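Local coordinates for actin binding protein family protein (Entamoeba histolytica HM-1:IMSS, PDB 6K2F), which probably binds and sequesters actin monomers, restraining polymerisation, through the ADF-homology domains of twinfilin, the N-terminal one being present here, at the interface of chains A and B. Coordinates in Å, arbitrary orientation; residue numbers count along the deposited sequence, not the author numbering. Chains: chain A/B, Actin binding protein family protein.

The interface of chains A and B. Residues chain A 17-20, 78; chain B 92, 95-96, 99.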
# COMPACT_ATOMS: atom_id res chain seq x y z
N SER A 17 -0.03 6.01 -11.16
CA SER A 17 1.23 5.83 -11.92
C SER A 17 2.33 5.25 -11.01
O SER A 17 3.23 4.60 -11.56
CB SER A 17 1.64 7.12 -12.56
OG SER A 17 1.99 8.08 -11.57
N SER A 18 2.31 5.54 -9.70
CA SER A 18 3.42 5.20 -8.77
C SER A 18 3.07 3.94 -7.98
O SER A 18 3.98 3.36 -7.40
CB SER A 18 3.73 6.35 -7.86
OG SER A 18 3.92 7.55 -8.60
N GLY A 19 1.79 3.56 -7.93
CA GLY A 19 1.34 2.35 -7.22
C GLY A 19 1.58 2.42 -5.72
O GLY A 19 1.52 1.37 -5.08
N ASN A 20 1.80 3.62 -5.15
CA ASN A 20 2.47 3.80 -3.83
C ASN A 20 1.47 4.22 -2.76
O ASN A 20 1.84 4.88 -1.79
CB ASN A 20 3.63 4.81 -3.89
CG ASN A 20 3.22 6.19 -4.36
OD1 ASN A 20 2.07 6.41 -4.76
ND2 ASN A 20 4.16 7.12 -4.33
N TYR A 78 -2.98 1.22 -12.81
CA TYR A 78 -3.77 0.12 -12.22
C TYR A 78 -5.24 0.27 -12.58
O TYR A 78 -5.72 1.38 -12.88
CB TYR A 78 -3.60 0.16 -10.70
CG TYR A 78 -2.34 -0.47 -10.18
CD1 TYR A 78 -2.29 -1.84 -9.97
CD2 TYR A 78 -1.21 0.28 -9.87
CE1 TYR A 78 -1.17 -2.45 -9.43
CE2 TYR A 78 -0.08 -0.33 -9.33
CZ TYR A 78 -0.05 -1.70 -9.12
OH TYR A 78 1.03 -2.35 -8.59
N VAL B 92 8.63 8.13 -11.26
CA VAL B 92 7.36 7.36 -11.19
C VAL B 92 7.64 5.89 -11.53
O VAL B 92 7.14 5.00 -10.81
CB VAL B 92 6.30 7.99 -12.11
CG1 VAL B 92 5.11 7.08 -12.29
CG2 VAL B 92 5.88 9.37 -11.60
N LYS B 95 9.17 4.21 -8.49
CA LYS B 95 8.18 4.08 -7.39
C LYS B 95 7.23 2.92 -7.70
O LYS B 95 6.95 2.10 -6.78
CB LYS B 95 7.44 5.39 -7.20
CG LYS B 95 8.34 6.51 -6.68
CD LYS B 95 7.60 7.76 -6.25
CE LYS B 95 6.95 8.45 -7.42
NZ LYS B 95 6.37 9.76 -7.03
N MET B 96 6.83 2.79 -8.95
CA MET B 96 5.91 1.71 -9.39
C MET B 96 6.63 0.36 -9.25
O MET B 96 6.04 -0.59 -8.72
CB MET B 96 5.45 1.90 -10.83
CG MET B 96 4.76 0.68 -11.38
SD MET B 96 3.16 0.41 -10.56
CE MET B 96 2.14 1.60 -11.44
N SER B 99 7.00 -0.41 -5.47
CA SER B 99 5.66 -0.61 -4.85
C SER B 99 5.12 -1.98 -5.25
O SER B 99 4.72 -2.78 -4.35
CB SER B 99 4.72 0.51 -5.20
OG SER B 99 5.23 1.74 -4.66
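A:Ser17 and A:Ser18, at the C-terminal end of helix 6-18, press with the following A:Gly19 and A:Asn20 onto one face of helix 92-101 of the second copy, whose B:Val92, B:Lys95, B:Met96 and B:Ser99 line the contact. Packing is tight at the A:Ser17 end. There the methyl CG1 of B:Val92, anti to its backbone N (chi1 168°), points at A:Ser17 and comes within 3.5 Å of A:Ser17 CB, closer than usual for two carbons. The thioether of B:Met96 curls past the A:Ser17 carbonyl to the ring of A:Tyr78. SD of B:Met96 lies 3.5 Å from CE2 of A:Tyr78, a glancing contact that hides little of the tyrosine. Further along, CB of B:Ser99 rests against the carbonyl O of A:Gly19 (3.3 Å). The lysine side is looser between carbons: B:Lys95 folds at chi3 (-66°) and lays its aliphatic part alongside A:Ser18, with B:Lys95 CE 3.9 Å from A:Ser18 CB. The same CE of B:Lys95 comes nearer to the hydroxyl OG of A:Ser18, at 3.4 Å, but the ammonium NZ makes no hydrogen bond to that serine. Polar linkage between the copies is slight here. In the ADF family the long helix corresponding to 92-101 is a main actin-binding element, but this pairing of copies may be a crystal contact. The B:Ser99 hydroxyl serves mainly its own helix: its link to A:Ser18 O, at 3.4 Å from B:Ser99 OG, is weak. Within chain B, OG of B:Ser99 donates to the B:Lys95 carbonyl O at 2.8 Å from above the carbonyl plane.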